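Local coordinates for protein manganese-dependent ADP-ribose/CDP-alcohol diphosphatase (Danio rerio, PDB 2NXF) that probably hydrolyses ADP-ribose and CDP-alcohols such as CDP-choline at a dinuclear metal centre, as a monomeric calcineurin-like phosphoesterase, at residues D129-Y134 with G200-Q205; V145-Y150 with L206-A211; R222-S227 with V258-A263; L229-C234 with E246-V251. One frame throughout, in Å; residues are numbered along the deposited sequence. Where two conformers were deposited one is given.

In the fold
All four contacts lie in one half of the calcineurin-like phosphoesterase fold, around the sheet that holds strands 142-146, 222-227 and 258-263 side by side. Contact 3 pairs the last two of these; contact 2 lays helix 203-219 against the first, and the centres of contacts 2 and 3 are about 11 Å apart. Contact 1, its centre about 6 Å from that of contact 2, fixes the start of that helix, and Gln205 OE1 takes a probable hydrogen bond from Asp148 N at 2.8 Å. Contact 4 packs helix 245-253, the crossover between the strands of contact 3, on the loop after strand 222-227. Beyond the strand ends come the zinc ligands His228 and His265; the side chain of Ala263 is about 10 Å from a bound zinc ion.

Contact 1 of 4, residues D129-Y134 with G200-Q205; sequences DDIYAY and GFSEQQ
Ile131 lays its two outer methyl groups over the start of helix 203-219, CD1 against Ser202 and Gln204, CG2 against Gln205. With CG1 anti to the carbonyl carbon (chi1 -59°), CG2 falls anti to the backbone N, and one branched side chain serves all three. CD1 of Ile131 sits 3.8 Å from Gln204 OE1, while its CG2 rests 3.7 Å from Gln205 NE2, against the amide end of that extended side chain, with CD close behind. An alanine in place of Ile131 would probably open a gap beside Ser202 and leave the Gln204 side chain and the Gln205 amide without this apolar cover. Ala133, small enough for a close approach, adds its CB at 3.8 Å from Gln205 OE1. The polar end of Gln205 is busy elsewhere: OE1 accepts from Asp148 N and NE2 reaches Asp151 OD2, so a buried amide is satisfied at both of its atoms. At the exposed end Asp129 and Gln204 cross at about a right angle, their carboxylate and amide planes 56° apart. A water bridges the pair of residues, donating to Asp129 O at 2.9 Å and to Gln204 OE1 at 3.0 Å; a long, flexible glutamine suits such a solvent-facing place. Ser202 is short enough to fold its hydroxyl back on the helix, where OG accepts from Gln205 N at 3.1 Å (N-H...O 159°), and Asp151 OD2 is a second partner of that hydroxyl. The arrangement is that of a serine N-cap, with the loop before strand 134-139 packed over the first turn of the capped helix.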
loop_
_atom_site.group_PDB
_atom_site.type_symbol
_atom_site.label_atom_id
_atom_site.label_comp_id
_atom_site.label_asym_id
_atom_site.label_seq_id
_atom_site.Cartn_x
_atom_site.Cartn_y
_atom_site.Cartn_z
ATOM N N ASP A 129 -4.691 1.190 -19.621
ATOM C CA ASP A 129 -4.335 -0.220 -19.723
ATOM C C ASP A 129 -5.019 -1.066 -18.643
ATOM O O ASP A 129 -4.666 -2.237 -18.455
ATOM C CB ASP A 129 -2.813 -0.356 -19.598
ATOM C CG ASP A 129 -2.073 0.523 -20.607
ATOM O OD1 ASP A 129 -2.246 0.279 -21.814
ATOM O OD2 ASP A 129 -1.356 1.465 -20.192
ATOM N N ASP A 130 -5.990 -0.468 -17.945
ATOM C CA ASP A 130 -6.716 -1.133 -16.836
ATOM C C ASP A 130 -5.793 -1.591 -15.691
ATOM O O ASP A 130 -5.988 -2.660 -15.113
ATOM C CB ASP A 130 -7.599 -2.282 -17.374
ATOM C CG ASP A 130 -8.727 -2.683 -16.416
ATOM O OD1 ASP A 130 -9.079 -1.913 -15.485
ATOM O OD2 ASP A 130 -9.277 -3.783 -16.619
ATOM N N ILE A 131 -4.793 -0.764 -15.368
ATOM C CA ILE A 131 -3.906 -1.007 -14.217
ATOM C C ILE A 131 -3.886 0.304 -13.437
ATOM O O ILE A 131 -3.682 1.367 -14.020
ATOM C CB ILE A 131 -2.458 -1.386 -14.678
ATOM C CG1 ILE A 131 -2.507 -2.650 -15.559
ATOM C CG2 ILE A 131 -1.513 -1.607 -13.482
ATOM C CD1 ILE A 131 -1.194 -2.870 -16.383
ATOM N N TYR A 132 -4.123 0.226 -12.125
ATOM C CA TYR A 132 -4.199 1.438 -11.316
ATOM C C TYR A 132 -2.807 1.739 -10.759
ATOM O O TYR A 132 -2.473 1.412 -9.616
ATOM C CB TYR A 132 -5.241 1.292 -10.189
ATOM C CG TYR A 132 -5.308 2.543 -9.351
ATOM C CD1 TYR A 132 -5.788 3.739 -9.885
ATOM C CD2 TYR A 132 -4.887 2.522 -8.006
ATOM C CE1 TYR A 132 -5.809 4.925 -9.116
ATOM C CE2 TYR A 132 -4.927 3.681 -7.228
ATOM C CZ TYR A 132 -5.384 4.863 -7.775
ATOM O OH TYR A 132 -5.414 6.010 -7.019
ATOM N N ALA A 133 -1.989 2.346 -11.611
ATOM C CA ALA A 133 -0.628 2.705 -11.267
ATOM C C ALA A 133 -0.331 4.010 -11.952
ATOM O O ALA A 133 -0.761 4.251 -13.105
ATOM C CB ALA A 133 0.342 1.636 -11.763
ATOM N N TYR A 134 0.423 4.853 -11.256
ATOM C CA TYR A 134 0.769 6.158 -11.821
ATOM C C TYR A 134 1.989 6.723 -11.154
ATOM O O TYR A 134 2.394 6.237 -10.107
ATOM C CB TYR A 134 -0.400 7.136 -11.741
ATOM C CG TYR A 134 -0.864 7.564 -10.347
ATOM C CD1 TYR A 134 -0.456 8.794 -9.810
ATOM C CD2 TYR A 134 -1.751 6.769 -9.595
ATOM C CE1 TYR A 134 -0.905 9.238 -8.570
ATOM C CE2 TYR A 134 -2.203 7.217 -8.329
ATOM C CZ TYR A 134 -1.771 8.443 -7.834
ATOM O OH TYR A 134 -2.219 8.911 -6.603
ATOM N N GLY A 200 -0.112 -9.942 -7.574
ATOM C CA GLY A 200 1.162 -9.606 -8.169
ATOM C C GLY A 200 1.086 -8.497 -9.202
ATOM O O GLY A 200 0.009 -7.934 -9.480
ATOM N N PHE A 201 2.247 -8.235 -9.803
ATOM C CA PHE A 201 2.401 -7.144 -10.768
ATOM C C PHE A 201 2.595 -7.743 -12.163
ATOM O O PHE A 201 3.484 -8.585 -12.373
ATOM C CB PHE A 201 3.619 -6.295 -10.379
ATOM C CG PHE A 201 3.592 -5.826 -8.936
ATOM C CD1 PHE A 201 2.979 -4.611 -8.584
ATOM C CD2 PHE A 201 4.189 -6.602 -7.927
ATOM C CE1 PHE A 201 2.947 -4.167 -7.245
ATOM C CE2 PHE A 201 4.156 -6.176 -6.565
ATOM C CZ PHE A 201 3.552 -4.946 -6.224
ATOM N N SER A 202 1.777 -7.308 -13.123
ATOM C CA SER A 202 1.892 -7.838 -14.488
ATOM C C SER A 202 3.227 -7.441 -15.142
ATOM O O SER A 202 3.864 -6.451 -14.726
ATOM C CB SER A 202 0.715 -7.390 -15.385
ATOM O OG SER A 202 0.836 -6.013 -15.732
ATOM N N GLU A 203 3.628 -8.207 -16.158
ATOM C CA GLU A 203 4.804 -7.890 -16.938
ATOM C C GLU A 203 4.678 -6.454 -17.486
ATOM O O GLU A 203 5.658 -5.689 -17.511
ATOM C CB GLU A 203 4.973 -8.921 -18.064
ATOM C CG GLU A 203 6.100 -8.634 -19.007
ATOM C CD GLU A 203 6.096 -9.603 -20.175
ATOM O OE1 GLU A 203 5.170 -9.532 -21.019
ATOM O OE2 GLU A 203 7.017 -10.442 -20.254
ATOM N N GLN A 204 3.466 -6.085 -17.915
ATOM C CA GLN A 204 3.251 -4.744 -18.460
ATOM C C GLN A 204 3.553 -3.690 -17.393
ATOM O O GLN A 204 4.237 -2.665 -17.659
ATOM C CB GLN A 204 1.822 -4.589 -18.983
ATOM C CG GLN A 204 1.533 -3.189 -19.522
ATOM C CD GLN A 204 0.163 -3.068 -20.174
ATOM O OE1 GLN A 204 -0.713 -3.923 -20.007
ATOM N NE2 GLN A 204 -0.022 -2.001 -20.921
ATOM N N GLN A 205 3.056 -3.940 -16.173
ATOM C CA GLN A 205 3.300 -2.998 -15.075
ATOM C C GLN A 205 4.788 -2.935 -14.702
ATOM O O GLN A 205 5.330 -1.853 -14.446
ATOM C CB GLN A 205 2.448 -3.325 -13.845
ATOM C CG GLN A 205 2.564 -2.219 -12.764
ATOM C CD GLN A 205 1.741 -2.447 -11.518
ATOM O OE1 GLN A 205 1.818 -1.640 -10.587
ATOM N NE2 GLN A 205 0.939 -3.531 -11.487
HETATM O O HOH W 1 -3.645 -3.746 -20.706
#

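Contact 2 of 4, residues V145-Y150 with L206-A211; sequences VLLDAY and LQWLDA
Trp208 CG is anti to the backbone N (chi1 167°), and chi2 of 85° turns the indole so that its six-membered ring meets Val145 CG1, itself anti to N (chi1 179°). The two side chains slide past each other in opposite directions, and Val145 CG1 ends 3.7 Å from Trp208 CH2, approaching the ring obliquely. Leu147 comes in at the rim: its CD2 lies near the indole plane, 3.8 Å from Trp208 CZ3. Its other methyl, CD1, turns to Leu209 and meets CD2 there at 4.2 Å, the two leucines crossing at about a right angle. Leu209 CD1 completes the set at 4.1 Å from Val145 CG1. Val145 and Leu147 each touch both Trp208 and Leu209, a small apolar cluster of four side chains. Beta-branched valine suits a strand, and each leucine offers two methyls to two neighbours. The one polar atom of the broad indole, NE1, is hydrogen-bonded to Ser124 OG, so the ring can lie against apolar groups with its N-H satisfied. Just beyond the packed part, Asp148 OD1 accepts from Tyr150 N at 3.3 Å, from above the carboxylate plane, in an Asx turn. Helix 203-219 thus covers the Val145 face of one of the two large sheets, as in the alpha/beta/beta/alpha sandwich of calcineurin-like phosphoesterases.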
loop_
_atom_site.group_PDB
_atom_site.type_symbol
_atom_site.label_atom_id
_atom_site.label_comp_id
_atom_site.label_asym_id
_atom_site.label_seq_id
_atom_site.Cartn_x
_atom_site.Cartn_y
_atom_site.Cartn_z
ATOM N N VAL A 145 5.832 6.921 -7.232
ATOM C CA VAL A 145 5.248 5.906 -8.102
ATOM C C VAL A 145 4.285 5.111 -7.228
ATOM O O VAL A 145 4.680 4.617 -6.162
ATOM C CB VAL A 145 6.328 4.948 -8.676
ATOM C CG1 VAL A 145 5.683 3.867 -9.564
ATOM C CG2 VAL A 145 7.403 5.729 -9.475
ATOM N N LEU A 146 3.027 5.000 -7.650
ATOM C CA LEU A 146 2.051 4.183 -6.937
ATOM C C LEU A 146 1.788 2.971 -7.802
ATOM O O LEU A 146 1.472 3.129 -8.997
ATOM C CB LEU A 146 0.721 4.933 -6.732
ATOM C CG LEU A 146 0.563 5.719 -5.421
ATOM C CD1 LEU A 146 1.430 6.965 -5.492
ATOM C CD2 LEU A 146 -0.921 6.080 -5.175
ATOM N N LEU A 147 1.929 1.788 -7.200
ATOM C CA LEU A 147 1.761 0.524 -7.916
ATOM C C LEU A 147 0.455 -0.158 -7.555
ATOM O O LEU A 147 -0.142 0.131 -6.492
ATOM C CB LEU A 147 2.919 -0.425 -7.582
ATOM C CG LEU A 147 4.346 0.046 -7.906
ATOM C CD1 LEU A 147 5.341 -1.054 -7.537
ATOM C CD2 LEU A 147 4.445 0.444 -9.382
ATOM N N ASP A 148 0.036 -1.066 -8.451
ATOM C CA ASP A 148 -1.194 -1.830 -8.350
ATOM C C ASP A 148 -0.808 -3.302 -8.059
ATOM O O ASP A 148 -0.552 -4.096 -8.977
ATOM C CB ASP A 148 -1.936 -1.719 -9.702
ATOM C CG ASP A 148 -3.297 -2.418 -9.716
ATOM O OD1 ASP A 148 -3.693 -3.091 -8.729
ATOM O OD2 ASP A 148 -3.972 -2.262 -10.752
ATOM N N ALA A 149 -0.777 -3.647 -6.772
ATOM C CA ALA A 149 -0.318 -4.972 -6.364
ATOM C C ALA A 149 -1.375 -6.071 -6.588
ATOM O O ALA A 149 -1.090 -7.252 -6.325
ATOM C CB ALA A 149 0.110 -4.956 -4.887
ATOM N N TYR A 150 -2.563 -5.681 -7.058
ATOM C CA TYR A 150 -3.641 -6.626 -7.424
ATOM C C TYR A 150 -3.930 -6.643 -8.926
ATOM O O TYR A 150 -4.970 -7.112 -9.370
ATOM C CB TYR A 150 -4.915 -6.379 -6.586
ATOM C CG TYR A 150 -4.616 -6.666 -5.136
ATOM C CD1 TYR A 150 -4.830 -7.942 -4.594
ATOM C CD2 TYR A 150 -4.006 -5.689 -4.326
ATOM C CE1 TYR A 150 -4.506 -8.222 -3.274
ATOM C CE2 TYR A 150 -3.674 -5.960 -3.008
ATOM C CZ TYR A 150 -3.909 -7.232 -2.491
ATOM O OH TYR A 150 -3.595 -7.536 -1.180
ATOM N N LEU A 206 5.451 -4.087 -14.658
ATOM C CA LEU A 206 6.885 -4.098 -14.300
ATOM C C LEU A 206 7.748 -3.407 -15.347
ATOM O O LEU A 206 8.747 -2.752 -15.008
ATOM C CB LEU A 206 7.395 -5.531 -14.108
ATOM C CG LEU A 206 6.777 -6.243 -12.904
ATOM C CD1 LEU A 206 7.034 -7.772 -13.053
ATOM C CD2 LEU A 206 7.324 -5.726 -11.605
ATOM N N GLN A 207 7.392 -3.583 -16.622
ATOM C CA GLN A 207 8.123 -2.944 -17.721
ATOM C C GLN A 207 8.002 -1.424 -17.604
ATOM O O GLN A 207 8.974 -0.691 -17.819
ATOM C CB GLN A 207 7.624 -3.467 -19.074
ATOM C CG GLN A 207 8.147 -4.887 -19.353
ATOM C CD GLN A 207 7.668 -5.492 -20.669
ATOM O OE1 GLN A 207 6.599 -5.143 -21.185
ATOM N NE2 GLN A 207 8.452 -6.424 -21.207
ATOM N N TRP A 208 6.814 -0.951 -17.231
ATOM C CA TRP A 208 6.616 0.480 -17.021
ATOM C C TRP A 208 7.406 1.003 -15.804
ATOM O O TRP A 208 8.088 2.027 -15.891
ATOM C CB TRP A 208 5.119 0.782 -16.894
ATOM C CG TRP A 208 4.740 2.151 -16.373
ATOM C CD1 TRP A 208 4.610 3.322 -17.093
ATOM C CD2 TRP A 208 4.374 2.473 -15.024
ATOM N NE1 TRP A 208 4.207 4.349 -16.261
ATOM C CE2 TRP A 208 4.052 3.853 -14.990
ATOM C CE3 TRP A 208 4.292 1.725 -13.840
ATOM C CZ2 TRP A 208 3.668 4.499 -13.819
ATOM C CZ3 TRP A 208 3.903 2.373 -12.658
ATOM C CH2 TRP A 208 3.592 3.745 -12.664
ATOM N N LEU A 209 7.321 0.299 -14.685
ATOM C CA LEU A 209 8.105 0.677 -13.503
ATOM C C LEU A 209 9.602 0.745 -13.873
ATOM O O LEU A 209 10.302 1.714 -13.561
ATOM C CB LEU A 209 7.912 -0.377 -12.410
ATOM C CG LEU A 209 8.824 -0.172 -11.189
ATOM C CD1 LEU A 209 8.598 1.193 -10.519
ATOM C CD2 LEU A 209 8.571 -1.349 -10.203
ATOM N N ASP A 210 10.087 -0.289 -14.550
ATOM C CA ASP A 210 11.496 -0.327 -14.962
ATOM C C ASP A 210 11.873 0.882 -15.838
ATOM O O ASP A 210 12.951 1.463 -15.678
ATOM C CB ASP A 210 11.804 -1.640 -15.684
ATOM C CG ASP A 210 13.262 -1.779 -16.010
ATOM O OD1 ASP A 210 14.093 -1.824 -15.075
ATOM O OD2 ASP A 210 13.591 -1.788 -17.210
ATOM N N ALA A 211 10.968 1.265 -16.741
ATOM C CA ALA A 211 11.185 2.431 -17.621
ATOM C C ALA A 211 11.216 3.731 -16.831
ATOM O O ALA A 211 12.093 4.575 -17.049
ATOM C CB ALA A 211 10.097 2.494 -18.699
#

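Contact 3 of 4, residues R222-S227 with V258-A263; sequences RVLIFS and VLCFIA
Val223 O is gripped by two backbone N-H groups in succession, Leu259 N at 2.8 Å and, weakly, Cys260 N at 3.5 Å. This doubled grip marks a beta bulge: Val223 pairs with Val258 but Leu224 with Cys260, which makes Leu259 the extra residue, on strand 258-263. Past it Ile225 gives its N-H to Cys260 O and takes one from Ile262 N at 2.7 Å, a nearly straight bond (168° at the hydrogen), and Ser227 N bonds to Ile262 O. On one face of the sheet Phe261 has CG anti to the backbone N (chi1 -173°), which starts its ring off beside Ile225 and Ser227. Ile225 CG2 is 3.6 Å from Phe261 CE1, and Ser227 CB is 3.5 Å from Phe261 CZ, both oblique to the ring. The small serine fits there, its OG bonded to Leu229 O. An alanine in place of Phe261 would probably leave Ile225 CG2 and Ser227 CB without their aromatic neighbour and open a gap beneath helix 245-253, which also covers the ring. The other face carries Leu224, whose CG is 3.7 Å from Cys260 SG, and Phe226, side by side with Ile262, Phe226 CE1 to Ile262 CD1 at 3.7 Å. Branched and aromatic residues suit such buried strands. The main-chain bonds named here, with apolar groups on both faces, are consistent with a well-ordered pair of strands inside the sheet, ending just before the zinc ligands His228 and His265.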
loop_
_atom_site.group_PDB
_atom_site.type_symbol
_atom_site.label_atom_id
_atom_site.label_comp_id
_atom_site.label_asym_id
_atom_site.label_seq_id
_atom_site.Cartn_x
_atom_site.Cartn_y
_atom_site.Cartn_z
ATOM N N ARG A 222 15.324 10.981 -7.040
ATOM C CA ARG A 222 15.129 9.993 -5.973
ATOM C C ARG A 222 13.686 9.553 -6.033
ATOM O O ARG A 222 12.773 10.384 -6.008
ATOM C CB ARG A 222 15.391 10.609 -4.599
ATOM C CG ARG A 222 16.724 11.311 -4.486
ATOM C CD ARG A 222 17.829 10.330 -4.314
ATOM N NE ARG A 222 19.135 10.988 -4.183
ATOM C CZ ARG A 222 20.267 10.328 -3.973
ATOM N NH1 ARG A 222 20.240 9.004 -3.838
ATOM N NH2 ARG A 222 21.416 10.990 -3.885
ATOM N N VAL A 223 13.480 8.241 -6.101
ATOM C CA VAL A 223 12.138 7.704 -6.342
ATOM C C VAL A 223 11.584 6.973 -5.123
ATOM O O VAL A 223 12.252 6.102 -4.553
ATOM C CB VAL A 223 12.113 6.741 -7.546
ATOM C CG1 VAL A 223 10.663 6.312 -7.865
ATOM C CG2 VAL A 223 12.747 7.417 -8.769
ATOM N N LEU A 224 10.362 7.331 -4.745
ATOM C CA LEU A 224 9.662 6.659 -3.675
ATOM C C LEU A 224 8.538 5.866 -4.323
ATOM O O LEU A 224 7.730 6.429 -5.077
ATOM C CB LEU A 224 9.048 7.671 -2.702
ATOM C CG LEU A 224 10.034 8.561 -1.914
ATOM C CD1 LEU A 224 10.521 9.786 -2.734
ATOM C CD2 LEU A 224 9.323 9.047 -0.668
ATOM N N ILE A 225 8.446 4.587 -3.965
ATOM C CA ILE A 225 7.497 3.663 -4.584
ATOM C C ILE A 225 6.543 3.172 -3.520
ATOM O O ILE A 225 6.983 2.819 -2.414
ATOM C CB ILE A 225 8.255 2.491 -5.226
ATOM C CG1 ILE A 225 9.246 3.037 -6.274
ATOM C CG2 ILE A 225 7.285 1.484 -5.901
ATOM C CD1 ILE A 225 10.232 1.993 -6.735
ATOM N N PHE A 226 5.252 3.161 -3.848
ATOM C CA PHE A 226 4.207 2.837 -2.877
ATOM C C PHE A 226 3.396 1.680 -3.427
ATOM O O PHE A 226 3.035 1.680 -4.611
ATOM C CB PHE A 226 3.278 4.035 -2.670
ATOM C CG PHE A 226 3.977 5.260 -2.140
ATOM C CD1 PHE A 226 4.069 5.493 -0.779
ATOM C CD2 PHE A 226 4.571 6.179 -3.025
ATOM C CE1 PHE A 226 4.720 6.641 -0.297
ATOM C CE2 PHE A 226 5.226 7.317 -2.534
ATOM C CZ PHE A 226 5.297 7.543 -1.178
ATOM N N SER A 227 3.116 0.694 -2.581
ATOM C CA SER A 227 2.385 -0.505 -3.011
ATOM C C SER A 227 1.579 -1.006 -1.818
ATOM O O SER A 227 2.049 -0.893 -0.693
ATOM C CB SER A 227 3.410 -1.561 -3.435
ATOM O OG SER A 227 2.835 -2.863 -3.558
ATOM N N VAL A 258 16.137 4.427 -6.871
ATOM C CA VAL A 258 15.184 3.973 -5.863
ATOM C C VAL A 258 15.643 4.433 -4.467
ATOM O O VAL A 258 16.755 4.114 -4.028
ATOM C CB VAL A 258 15.046 2.448 -5.878
ATOM C CG1 VAL A 258 14.086 1.984 -4.771
ATOM C CG2 VAL A 258 14.606 1.951 -7.283
ATOM N N LEU A 259 14.774 5.182 -3.796
ATOM C CA LEU A 259 15.057 5.650 -2.450
ATOM C C LEU A 259 14.431 4.676 -1.470
ATOM O O LEU A 259 15.116 4.124 -0.603
ATOM C CB LEU A 259 14.537 7.076 -2.240
ATOM C CG LEU A 259 14.667 7.650 -0.822
ATOM C CD1 LEU A 259 16.122 7.711 -0.332
ATOM C CD2 LEU A 259 13.983 9.017 -0.768
ATOM N N CYS A 260 13.129 4.440 -1.628
ATOM C CA CYS A 260 12.444 3.529 -0.717
ATOM C C CYS A 260 11.225 2.913 -1.373
ATOM O O CYS A 260 10.690 3.439 -2.362
ATOM C CB CYS A 260 12.053 4.258 0.562
ATOM S SG CYS A 260 10.986 5.696 0.297
ATOM N N PHE A 261 10.802 1.790 -0.802
ATOM C CA PHE A 261 9.628 1.079 -1.230
ATOM C C PHE A 261 8.751 0.977 0.008
ATOM O O PHE A 261 9.165 0.408 1.018
ATOM C CB PHE A 261 10.034 -0.305 -1.729
ATOM C CG PHE A 261 8.905 -1.068 -2.352
ATOM C CD1 PHE A 261 8.735 -1.076 -3.739
ATOM C CD2 PHE A 261 7.990 -1.745 -1.546
ATOM C CE1 PHE A 261 7.657 -1.786 -4.323
ATOM C CE2 PHE A 261 6.925 -2.462 -2.113
ATOM C CZ PHE A 261 6.754 -2.471 -3.503
ATOM N N ILE A 262 7.573 1.584 -0.057
ATOM C CA ILE A 262 6.718 1.733 1.139
ATOM C C ILE A 262 5.430 0.969 0.908
ATOM O O ILE A 262 4.779 1.125 -0.137
ATOM C CB ILE A 262 6.425 3.244 1.423
ATOM C CG1 ILE A 262 7.734 3.979 1.756
ATOM C CG2 ILE A 262 5.455 3.409 2.587
ATOM C CD1 ILE A 262 7.612 5.518 1.764
ATOM N N ALA A 263 5.076 0.117 1.869
ATOM C CA ALA A 263 3.900 -0.726 1.716
ATOM C C ALA A 263 3.090 -0.782 3.004
ATOM O O ALA A 263 3.559 -0.336 4.046
ATOM C CB ALA A 263 4.323 -2.143 1.301
HETATM O O HOH W 2 18.027 7.090 -4.207
#

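Contact 4 of 4, residues L229-C234 with E246-V251; sequences LPVHPC and EAVLSV
Val231 and Leu249 make the tight, buried half of this contact, while His232 and Pro233 form a thinner fringe toward the partly exposed side. Val231 crosses Val248 at about a right angle, its CG1 lying 3.9 Å from Val248 CB and almost as near both methyls of that residue. Its second methyl, CG2, stands between the backbone N and the carbonyl carbon and meets Leu249 CD2 at 3.8 Å, which lets one valine touch both Val248 and Leu249. Leu249 slides past Val231 in the opposite direction and brings CD1 to 3.4 Å from Val231 O. That carbonyl is not left to the methyl alone, since it also bonds to His245 ND1 at the start of the helix. Short branched valines suit this close approach of loop and helix, and the longer leucine reaches as far as His232 and Pro233. On the fringe, His232 touches Leu249 through the carbon side of its ring, CD2 to CD2 at 3.9 Å, obliquely. Pro233 CD meets Leu249 CD1 tip to tip at 4.1 Å. The ring of His232 is held by both nitrogens: ND1 accepts from Cys234 N at 3.1 Å, in the ring plane and at 168°, and NE2 bonds to Asp274 OD1. Cys234 is itself tied by a disulfide to Cys272 on strand 270-273. The whole is part of a beta-alpha-beta crossover, with the loop that leaves strand 222-227 just after the zinc ligand His228 folded back on helix 245-253 before the chain enters strand 258-263.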
loop_
_atom_site.group_PDB
_atom_site.type_symbol
_atom_site.label_atom_id
_atom_site.label_comp_id
_atom_site.label_asym_id
_atom_site.label_seq_id
_atom_site.Cartn_x
_atom_site.Cartn_y
_atom_site.Cartn_z
ATOM N N LEU A 229 1.167 -4.055 -1.122
ATOM C CA LEU A 229 1.929 -5.232 -0.707
ATOM C C LEU A 229 3.430 -4.994 -0.653
ATOM O O LEU A 229 4.019 -4.411 -1.585
ATOM C CB LEU A 229 1.693 -6.406 -1.685
ATOM C CG LEU A 229 0.252 -6.930 -1.773
ATOM C CD1 LEU A 229 0.170 -8.087 -2.801
ATOM C CD2 LEU A 229 -0.258 -7.355 -0.428
ATOM N N PRO A 230 4.070 -5.481 0.420
ATOM C CA PRO A 230 5.540 -5.469 0.498
ATOM C C PRO A 230 6.155 -6.486 -0.469
ATOM O O PRO A 230 5.483 -7.446 -0.891
ATOM C CB PRO A 230 5.820 -5.881 1.951
ATOM C CG PRO A 230 4.633 -6.692 2.359
ATOM C CD PRO A 230 3.459 -6.032 1.644
ATOM N N VAL A 231 7.423 -6.263 -0.808
ATOM C CA VAL A 231 8.129 -7.176 -1.718
ATOM C C VAL A 231 9.443 -7.725 -1.157
ATOM O O VAL A 231 9.997 -8.675 -1.708
ATOM C CB VAL A 231 8.375 -6.547 -3.117
ATOM C CG1 VAL A 231 7.036 -6.184 -3.822
ATOM C CG2 VAL A 231 9.317 -5.310 -3.004
ATOM N N HIS A 232 9.947 -7.164 -0.056
ATOM C CA HIS A 232 11.222 -7.675 0.484
ATOM C C HIS A 232 10.958 -8.556 1.706
ATOM O O HIS A 232 10.355 -8.103 2.672
ATOM C CB HIS A 232 12.178 -6.532 0.841
ATOM C CG HIS A 232 13.611 -6.964 0.900
ATOM N ND1 HIS A 232 14.040 -8.010 1.693
ATOM C CD2 HIS A 232 14.707 -6.505 0.251
ATOM C CE1 HIS A 232 15.343 -8.174 1.526
ATOM N NE2 HIS A 232 15.772 -7.274 0.656
ATOM N N PRO A 233 11.404 -9.830 1.660
ATOM C CA PRO A 233 11.183 -10.726 2.792
ATOM C C PRO A 233 11.700 -10.234 4.156
ATOM O O PRO A 233 11.216 -10.708 5.188
ATOM C CB PRO A 233 11.924 -12.014 2.378
ATOM C CG PRO A 233 11.966 -11.966 0.915
ATOM C CD PRO A 233 12.093 -10.515 0.545
ATOM N N CYS A 234 12.681 -9.320 4.165
ATOM C CA CYS A 234 13.191 -8.749 5.434
ATOM C C CYS A 234 12.246 -7.723 6.043
ATOM O O CYS A 234 12.391 -7.360 7.214
ATOM C CB CYS A 234 14.587 -8.112 5.288
ATOM S SG CYS A 234 14.835 -6.939 3.917
ATOM N N GLU A 246 9.916 -11.227 -6.039
ATOM C CA GLU A 246 11.308 -11.279 -6.486
ATOM C C GLU A 246 11.486 -10.552 -7.829
ATOM O O GLU A 246 12.537 -9.947 -8.085
ATOM C CB GLU A 246 11.795 -12.730 -6.552
ATOM C CG GLU A 246 13.301 -12.892 -6.622
ATOM C CD GLU A 246 14.039 -12.361 -5.383
ATOM O OE1 GLU A 246 15.099 -11.727 -5.556
ATOM O OE2 GLU A 246 13.574 -12.574 -4.247
ATOM N N ALA A 247 10.449 -10.594 -8.664
ATOM C CA ALA A 247 10.466 -9.875 -9.946
ATOM C C ALA A 247 10.560 -8.372 -9.705
ATOM O O ALA A 247 11.269 -7.659 -10.427
ATOM C CB ALA A 247 9.224 -10.218 -10.771
ATOM N N VAL A 248 9.879 -7.906 -8.660
ATOM C CA VAL A 248 9.946 -6.484 -8.276
ATOM C C VAL A 248 11.338 -6.142 -7.758
ATOM O O VAL A 248 11.926 -5.134 -8.168
ATOM C CB VAL A 248 8.888 -6.103 -7.232
ATOM C CG1 VAL A 248 8.932 -4.580 -6.964
ATOM C CG2 VAL A 248 7.496 -6.462 -7.740
ATOM N N LEU A 249 11.861 -6.981 -6.863
ATOM C CA LEU A 249 13.211 -6.745 -6.311
ATOM C C LEU A 249 14.243 -6.673 -7.421
ATOM O O LEU A 249 15.143 -5.836 -7.381
ATOM C CB LEU A 249 13.602 -7.819 -5.296
ATOM C CG LEU A 249 12.746 -7.830 -4.029
ATOM C CD1 LEU A 249 13.082 -9.053 -3.190
ATOM C CD2 LEU A 249 12.949 -6.526 -3.240
ATOM N N SER A 250 14.124 -7.544 -8.424
ATOM C CA SER A 250 15.068 -7.545 -9.536
ATOM C C SER A 250 15.083 -6.206 -10.268
ATOM O O SER A 250 16.153 -5.720 -10.650
ATOM C CB SER A 250 14.742 -8.675 -10.509
ATOM O OG SER A 250 15.104 -9.922 -9.950
ATOM N N VAL A 251 13.894 -5.622 -10.461
ATOM C CA VAL A 251 13.773 -4.291 -11.073
ATOM C C VAL A 251 14.402 -3.217 -10.165
ATOM O O VAL A 251 15.256 -2.451 -10.619
ATOM C CB VAL A 251 12.305 -3.931 -11.408
ATOM C CG1 VAL A 251 12.185 -2.464 -11.868
ATOM C CG2 VAL A 251 11.773 -4.873 -12.497
#